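Local coordinates for protein 1-carboxybiuret hydrolase subunit AtzE (Pseudomonas sp., PDB 6C62) that hydrolyses 1-carboxybiuret to urea-1,3-dicarboxylate and ammonia in the bacterial degradation of atrazine, at residues 175-183 and 423-431; 411-419 and 447-456. All coordinates share one frame; numbering follows the deposited sequence.

Interaction 1: residues 175-183 and 423-431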
loop_
_atom_site.group_PDB
_atom_site.type_symbol
_atom_site.label_atom_id
_atom_site.label_comp_id
_atom_site.label_asym_id
_atom_site.label_seq_id
_atom_site.Cartn_x
_atom_site.Cartn_y
_atom_site.Cartn_z
ATOM N N ILE A 175 -0.268 1.900 23.564
ATOM C CA ILE A 175 -0.351 3.060 24.441
ATOM C C ILE A 175 -1.555 2.926 25.356
ATOM O O ILE A 175 -1.480 3.138 26.589
ATOM C CB ILE A 175 -0.474 4.373 23.646
ATOM C CG1 ILE A 175 0.885 4.767 23.085
ATOM C CG2 ILE A 175 -1.026 5.534 24.500
ATOM C CD1 ILE A 175 0.833 5.886 22.026
ATOM N N ARG A 176 -2.679 2.597 24.745
ATOM C CA ARG A 176 -3.932 2.457 25.472
ATOM C C ARG A 176 -3.912 1.350 26.532
ATOM O O ARG A 176 -4.474 1.541 27.608
ATOM C CB ARG A 176 -5.082 2.287 24.455
ATOM C CG ARG A 176 -5.266 3.521 23.611
ATOM C CD ARG A 176 -6.084 3.142 22.385
ATOM N NE ARG A 176 -5.313 2.317 21.460
ATOM C CZ ARG A 176 -5.848 1.597 20.470
ATOM N NH1 ARG A 176 -7.147 1.554 20.324
ATOM N NH2 ARG A 176 -5.073 0.905 19.616
ATOM N N VAL A 177 -3.278 0.215 26.273
ATOM C CA VAL A 177 -3.232 -0.865 27.231
ATOM C C VAL A 177 -2.442 -0.474 28.541
ATOM O O VAL A 177 -2.994 -0.621 29.663
ATOM C CB VAL A 177 -2.711 -2.179 26.582
ATOM C CG1 VAL A 177 -2.468 -3.279 27.625
ATOM C CG2 VAL A 177 -3.730 -2.679 25.519
ATOM N N PRO A 178 -1.197 0.013 28.434
ATOM C CA PRO A 178 -0.527 0.455 29.658
ATOM C C PRO A 178 -1.170 1.650 30.347
ATOM O O PRO A 178 -1.120 1.733 31.556
ATOM C CB PRO A 178 0.918 0.781 29.218
ATOM C CG PRO A 178 0.899 0.763 27.748
ATOM C CD PRO A 178 -0.327 0.040 27.254
ATOM N N ALA A 179 -1.776 2.562 29.609
ATOM C CA ALA A 179 -2.529 3.617 30.231
ATOM C C ALA A 179 -3.648 3.017 31.080
ATOM O O ALA A 179 -3.834 3.408 32.257
ATOM C CB ALA A 179 -3.126 4.576 29.201
ATOM N N SER A 180 -4.360 2.051 30.512
ATOM C CA SER A 180 -5.443 1.367 31.241
ATOM C C SER A 180 -4.944 0.674 32.518
ATOM O O SER A 180 -5.496 0.876 33.620
ATOM C CB SER A 180 -6.118 0.355 30.364
ATOM O OG SER A 180 -7.243 -0.261 30.960
ATOM N N LEU A 181 -3.958 -0.189 32.341
ATOM C CA LEU A 181 -3.457 -1.007 33.391
ATOM C C LEU A 181 -2.668 -0.275 34.489
ATOM O O LEU A 181 -2.764 -0.699 35.651
ATOM C CB LEU A 181 -2.700 -2.177 32.849
ATOM C CG LEU A 181 -3.447 -3.074 31.878
ATOM C CD1 LEU A 181 -2.676 -4.366 31.693
ATOM C CD2 LEU A 181 -4.845 -3.381 32.377
ATOM N N CYS A 182 -1.981 0.815 34.145
ATOM C CA CYS A 182 -1.236 1.639 35.111
ATOM C C CYS A 182 -2.058 2.801 35.703
ATOM O O CYS A 182 -1.588 3.494 36.630
ATOM C CB CYS A 182 0.046 2.170 34.494
ATOM S SG CYS A 182 1.289 0.892 34.274
ATOM N N GLY A 183 -3.249 3.054 35.180
ATOM C CA GLY A 183 -4.009 4.153 35.655
ATOM C C GLY A 183 -3.426 5.513 35.322
ATOM O O GLY A 183 -3.404 6.408 36.174
ATOM N N GLY A 423 -8.937 -2.482 44.042
ATOM C CA GLY A 423 -8.283 -1.181 43.928
ATOM C C GLY A 423 -7.473 -0.941 42.658
ATOM O O GLY A 423 -6.724 0.025 42.624
ATOM N N MET A 424 -7.611 -1.783 41.621
ATOM C CA MET A 424 -6.809 -1.615 40.385
ATOM C C MET A 424 -7.547 -0.756 39.365
ATOM O O MET A 424 -8.796 -0.776 39.288
ATOM C CB MET A 424 -6.416 -2.965 39.787
ATOM C CG MET A 424 -5.465 -3.805 40.633
ATOM S SD MET A 424 -3.879 -3.009 40.927
ATOM C CE MET A 424 -3.041 -3.198 39.351
ATOM N N PRO A 425 -6.796 0.026 38.574
ATOM C CA PRO A 425 -7.502 0.868 37.602
ATOM C C PRO A 425 -7.900 0.113 36.294
ATOM O O PRO A 425 -7.454 -1.003 36.034
ATOM C CB PRO A 425 -6.483 1.967 37.296
ATOM C CG PRO A 425 -5.193 1.267 37.397
ATOM C CD PRO A 425 -5.346 0.220 38.515
ATOM N N ILE A 426 -8.737 0.771 35.512
ATOM C CA ILE A 426 -9.054 0.338 34.166
ATOM C C ILE A 426 -9.397 1.562 33.347
ATOM O O ILE A 426 -9.974 2.511 33.843
ATOM C CB ILE A 426 -10.131 -0.765 34.168
ATOM C CG1 ILE A 426 -10.060 -1.595 32.907
ATOM C CG2 ILE A 426 -11.495 -0.162 34.368
ATOM C CD1 ILE A 426 -10.859 -2.877 32.997
ATOM N N GLY A 427 -8.953 1.593 32.093
ATOM C CA GLY A 427 -9.103 2.766 31.278
ATOM C C GLY A 427 -10.343 2.733 30.406
ATOM O O GLY A 427 -10.886 1.641 30.101
ATOM N N VAL A 428 -10.764 3.932 29.987
ATOM C CA VAL A 428 -11.810 4.073 28.999
ATOM C C VAL A 428 -11.249 4.733 27.742
ATOM O O VAL A 428 -10.562 5.763 27.831
ATOM C CB VAL A 428 -12.991 4.893 29.597
ATOM C CG1 VAL A 428 -12.632 6.334 29.811
ATOM C CG2 VAL A 428 -14.173 4.868 28.674
ATOM N N GLN A 429 -11.587 4.177 26.573
ATOM C CA GLN A 429 -11.253 4.792 25.278
ATOM C C GLN A 429 -12.327 5.828 24.912
ATOM O O GLN A 429 -13.531 5.506 24.877
ATOM C CB GLN A 429 -11.214 3.746 24.162
ATOM C CG GLN A 429 -10.190 2.638 24.330
ATOM C CD GLN A 429 -10.092 1.745 23.103
ATOM O OE1 GLN A 429 -9.358 2.074 22.157
ATOM N NE2 GLN A 429 -10.785 0.588 23.111
ATOM N N LEU A 430 -11.881 7.044 24.631
ATOM C CA LEU A 430 -12.713 8.099 24.052
ATOM C C LEU A 430 -12.245 8.265 22.607
ATOM O O LEU A 430 -11.127 8.739 22.342
ATOM C CB LEU A 430 -12.531 9.372 24.854
ATOM C CG LEU A 430 -12.753 9.240 26.385
ATOM C CD1 LEU A 430 -12.294 10.478 27.091
ATOM C CD2 LEU A 430 -14.185 8.959 26.687
ATOM N N ILE A 431 -13.062 7.796 21.669
ATOM C CA ILE A 431 -12.667 7.575 20.271
ATOM C C ILE A 431 -13.375 8.628 19.460
ATOM O O ILE A 431 -14.590 8.816 19.609
ATOM C CB ILE A 431 -13.105 6.199 19.750
ATOM C CG1 ILE A 431 -12.679 5.093 20.706
ATOM C CG2 ILE A 431 -12.561 5.904 18.374
ATOM C CD1 ILE A 431 -13.426 3.795 20.586
HETATM O O HOH W 1 -5.048 -2.308 36.268
#

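Interaction 2: residues 411-419 and 447-456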
loop_
_atom_site.group_PDB
_atom_site.type_symbol
_atom_site.label_atom_id
_atom_site.label_comp_id
_atom_site.label_asym_id
_atom_site.label_seq_id
_atom_site.Cartn_x
_atom_site.Cartn_y
_atom_site.Cartn_z
ATOM N N VAL A 411 -7.659 8.379 19.865
ATOM C CA VAL A 411 -8.217 7.853 21.121
ATOM C C VAL A 411 -7.509 8.457 22.283
ATOM O O VAL A 411 -6.293 8.490 22.267
ATOM C CB VAL A 411 -8.038 6.309 21.255
ATOM C CG1 VAL A 411 -8.574 5.790 22.597
ATOM C CG2 VAL A 411 -8.679 5.576 20.115
ATOM N N VAL A 412 -8.262 8.961 23.266
ATOM C CA VAL A 412 -7.705 9.271 24.615
ATOM C C VAL A 412 -8.131 8.125 25.509
ATOM O O VAL A 412 -9.322 7.719 25.539
ATOM C CB VAL A 412 -8.221 10.574 25.165
ATOM C CG1 VAL A 412 -7.951 10.745 26.663
ATOM C CG2 VAL A 412 -7.589 11.720 24.450
ATOM N N ALA A 413 -7.153 7.604 26.219
ATOM C CA ALA A 413 -7.360 6.588 27.240
ATOM C C ALA A 413 -7.368 7.274 28.622
ATOM O O ALA A 413 -6.382 7.852 29.054
ATOM C CB ALA A 413 -6.315 5.510 27.191
ATOM N N ALA A 414 -8.545 7.323 29.207
ATOM C CA ALA A 414 -8.788 8.025 30.463
ATOM C C ALA A 414 -8.801 7.017 31.637
ATOM O O ALA A 414 -9.533 6.024 31.587
ATOM C CB ALA A 414 -10.126 8.738 30.399
ATOM N N PRO A 415 -7.999 7.261 32.683
ATOM C CA PRO A 415 -7.852 6.299 33.792
ATOM C C PRO A 415 -9.020 6.416 34.808
ATOM O O PRO A 415 -9.337 7.533 35.217
ATOM C CB PRO A 415 -6.526 6.690 34.420
ATOM C CG PRO A 415 -6.437 8.172 34.167
ATOM C CD PRO A 415 -7.096 8.406 32.820
ATOM N N THR A 416 -9.700 5.309 35.086
ATOM C CA THR A 416 -10.798 5.249 36.047
ATOM C C THR A 416 -10.563 4.119 37.053
ATOM O O THR A 416 -9.639 3.273 36.892
ATOM C CB THR A 416 -12.168 5.022 35.373
ATOM O OG1 THR A 416 -12.257 3.674 34.970
ATOM C CG2 THR A 416 -12.380 5.913 34.128
ATOM N N TRP A 417 -11.356 4.146 38.132
ATOM C CA TRP A 417 -11.083 3.342 39.317
ATOM C C TRP A 417 -12.404 2.674 39.726
ATOM O O TRP A 417 -13.058 3.139 40.627
ATOM C CB TRP A 417 -10.495 4.203 40.433
ATOM C CG TRP A 417 -9.155 4.774 40.019
ATOM C CD1 TRP A 417 -8.937 5.925 39.330
ATOM C CD2 TRP A 417 -7.891 4.188 40.224
ATOM N NE1 TRP A 417 -7.603 6.110 39.123
ATOM C CE2 TRP A 417 -6.929 5.045 39.647
ATOM C CE3 TRP A 417 -7.455 2.989 40.820
ATOM C CZ2 TRP A 417 -5.554 4.754 39.666
ATOM C CZ3 TRP A 417 -6.084 2.724 40.867
ATOM C CH2 TRP A 417 -5.161 3.600 40.282
ATOM N N PRO A 418 -12.806 1.605 39.018
ATOM C CA PRO A 418 -14.074 0.945 39.365
ATOM C C PRO A 418 -14.028 0.176 40.731
ATOM O O PRO A 418 -12.972 -0.299 41.179
ATOM C CB PRO A 418 -14.356 0.040 38.143
ATOM C CG PRO A 418 -12.999 -0.248 37.581
ATOM C CD PRO A 418 -12.065 0.876 37.971
ATOM N N GLY A 419 -15.201 0.087 41.362
ATOM C CA GLY A 419 -15.328 -0.390 42.726
ATOM C C GLY A 419 -15.026 -1.831 43.094
ATOM O O GLY A 419 -14.546 -2.091 44.205
ATOM N N LEU A 447 -14.150 14.419 31.962
ATOM C CA LEU A 447 -14.005 13.346 32.917
ATOM C C LEU A 447 -13.078 13.725 34.065
ATOM O O LEU A 447 -13.321 13.341 35.217
ATOM C CB LEU A 447 -13.573 12.023 32.273
ATOM C CG LEU A 447 -14.549 11.366 31.292
ATOM C CD1 LEU A 447 -13.940 10.094 30.701
ATOM C CD2 LEU A 447 -15.916 11.051 31.904
ATOM N N GLN A 448 -11.991 14.427 33.753
ATOM C CA GLN A 448 -11.047 14.851 34.757
ATOM C C GLN A 448 -11.653 15.851 35.753
ATOM O O GLN A 448 -11.446 15.713 36.963
ATOM C CB GLN A 448 -9.785 15.467 34.129
ATOM C CG GLN A 448 -8.633 15.601 35.137
ATOM C CD GLN A 448 -7.387 16.126 34.478
ATOM O OE1 GLN A 448 -6.524 15.381 34.046
ATOM N NE2 GLN A 448 -7.312 17.428 34.377
ATOM N N ASP A 449 -12.390 16.816 35.236
ATOM C CA ASP A 449 -13.021 17.872 36.076
ATOM C C ASP A 449 -14.017 17.313 37.090
ATOM O O ASP A 449 -14.087 17.806 38.183
ATOM C CB ASP A 449 -13.744 18.907 35.225
ATOM C CG ASP A 449 -12.775 19.854 34.464
ATOM O OD1 ASP A 449 -11.519 19.865 34.669
ATOM O OD2 ASP A 449 -13.295 20.597 33.613
ATOM N N THR A 450 -14.767 16.285 36.718
ATOM C CA THR A 450 -15.727 15.688 37.606
ATOM C C THR A 450 -15.093 14.679 38.538
ATOM O O THR A 450 -15.760 14.156 39.387
ATOM C CB THR A 450 -16.850 15.009 36.829
ATOM O OG1 THR A 450 -16.320 13.868 36.128
ATOM C CG2 THR A 450 -17.505 16.008 35.845
ATOM N N GLY A 451 -13.817 14.350 38.383
ATOM C CA GLY A 451 -13.168 13.429 39.329
ATOM C C GLY A 451 -13.280 11.966 38.960
ATOM O O GLY A 451 -12.683 11.125 39.637
ATOM N N ILE A 452 -13.982 11.656 37.860
ATOM C CA ILE A 452 -14.154 10.295 37.358
ATOM C C ILE A 452 -12.853 9.690 36.787
ATOM O O ILE A 452 -12.575 8.516 36.991
ATOM C CB ILE A 452 -15.234 10.249 36.267
ATOM C CG1 ILE A 452 -16.623 10.606 36.865
ATOM C CG2 ILE A 452 -15.294 8.877 35.592
ATOM C CD1 ILE A 452 -17.041 9.718 38.028
ATOM N N ALA A 453 -12.114 10.491 36.030
ATOM C CA ALA A 453 -10.795 10.119 35.508
ATOM C C ALA A 453 -9.721 10.809 36.311
ATOM O O ALA A 453 -9.703 12.055 36.384
ATOM C CB ALA A 453 -10.680 10.477 34.023
ATOM N N ARG A 454 -8.794 10.024 36.859
ATOM C CA ARG A 454 -7.723 10.560 37.711
ATOM C C ARG A 454 -6.627 9.531 37.904
ATOM O O ARG A 454 -6.819 8.370 37.643
ATOM C CB ARG A 454 -8.290 10.949 39.078
ATOM C CG ARG A 454 -8.988 9.814 39.789
ATOM C CD ARG A 454 -9.574 10.248 41.146
ATOM N NE ARG A 454 -9.949 9.083 41.957
ATOM C CZ ARG A 454 -11.037 8.329 41.778
ATOM N NH1 ARG A 454 -11.941 8.541 40.781
ATOM N NH2 ARG A 454 -11.211 7.276 42.582
ATOM N N LEU A 455 -5.485 9.969 38.392
ATOM C CA LEU A 455 -4.394 9.081 38.822
ATOM C C LEU A 455 -4.566 8.794 40.297
ATOM O O LEU A 455 -5.335 9.432 40.960
ATOM C CB LEU A 455 -3.023 9.758 38.633
ATOM C CG LEU A 455 -2.279 9.486 37.316
ATOM C CD1 LEU A 455 -3.012 10.121 36.178
ATOM C CD2 LEU A 455 -0.834 9.932 37.352
ATOM N N LYS A 456 -3.846 7.855 40.841
ATOM C CA LYS A 456 -3.838 7.768 42.317
ATOM C C LYS A 456 -2.399 7.945 42.753
ATOM O O LYS A 456 -1.590 7.082 42.473
ATOM C CB LYS A 456 -4.507 6.468 42.746
ATOM C CG LYS A 456 -6.017 6.658 42.944
ATOM C CD LYS A 456 -6.638 5.375 43.547
ATOM C CE LYS A 456 -8.087 5.594 43.905
ATOM N NZ LYS A 456 -8.825 4.304 43.946
HETATM O O HOH W 2 -13.067 6.315 38.604
#

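Interaction 1: residues 175-183 and 423-431
S180 lies against G427 where helix 176-182, shortly after the probable nucleophile S174, crosses strand 426-431 of the central mixed sheet of the amidase fold. The two elements run at 136° to each other and are closest here, with S180 CA and G427 CA just 3.9 Å apart. A side chain on G427 would point at the helix, and its first carbon would already press on S180 CA. With chi1 at -175°, opposite the backbone N, the S180 hydroxyl is set over the strand and accepts a hydrogen bond from the G427 amide, N to OG 2.8 Å; the same hydroxyl is also hydrogen-bonded to T372 OG1. Just beyond the helix end, P425 wedges its ring against the turn, its CG 3.4 Å from G183 N. G183 has positive phi, and a beta carbon there would clash with that ring. Beside the ring a water bridges the backbones, donating to both L181 O and P425 O.

The packing is looser toward the start of the helix, although the contact remains buried. There the backbones diverge, R176 CA and Q429 CA being 7.7 Å apart, and long side chains span the gap. R176 also forms a salt bridge with D170 through NE, while its NH1 donates to Q429 OE1 at 2.9 Å, tilted from the carbonyl plane, with guanidinium and amide turned 53° apart.

Interaction 2: residues 411-419 and 447-456
W417 and R454 are joined by a hydrogen bond from indole to backbone: W417 NE1 donates to R454 O at 2.8 Å. The bond is nearly straight (166° at the hydrogen); the oxygen lies in the indole plane, but the donor stands above the plane of the carbonyl. A second bond, R454 N to P415 O at 3.0 Å, ties the C-terminal residues 452-456 to the strand backbone, and P415 O also receives a CA-H...O contact from A453. A water accepts from W417 N and donates to I452 O, with a weak further bond from R454 NH1.

K456, extended beyond CG, slides along one indole face, placing CD 3.6 Å from the centroid of the six-membered ring, a CH-pi contact almost on the ring normal. R454 runs obliquely across the five-membered side, so that W417 CD1 stands over the centre of its guanidinium, the planes 39° apart; NH1 of that group also donates to G451 O. With an alanine at W417, R454 O would probably lose its indole donor, and the arms of K456 and R454 would be set free to turn.

The C-terminal residues reach the strand through the Schellman motif that closes helix 437-449. There G451 takes positive phi, and L447 O receives A453 N and T450 OG1 from opposite faces of its plane.

The apolar contacts lie deeper. A414 CB touches L447 CD1 and A453 CB, each at 4.1 Å, while P415 CD meets A453 CB and its CG meets L455 CD1. W185 of the neighbouring strand 185-188 flanks A414, P415 and A453, and T416 CG2 approaches I452 CG2 at 4.4 Å.

In the fold
Interactions 1 and 2 have centres about 9 Å apart and share one sheet, in which strands 411-416 and 426-432 are antiparallel neighbours. L430 N and V412 O lie 2.8 Å apart, a probable backbone hydrogen bond between these strands, while T416 OG1 lies at the same distance from I426 O. The turn after the helix of interaction 1 also rests on the strand of interaction 2, with G183 C 3.4 Å from P415 CB. H141 touches both contacts, hydrogen-bonding through NE2 to C182 O and meeting the W417 ring edge-to-face. Interaction 1 borders the probable catalytic site: the R176 side chain is about 7 Å from that of S174. Interaction 2 lies away from it.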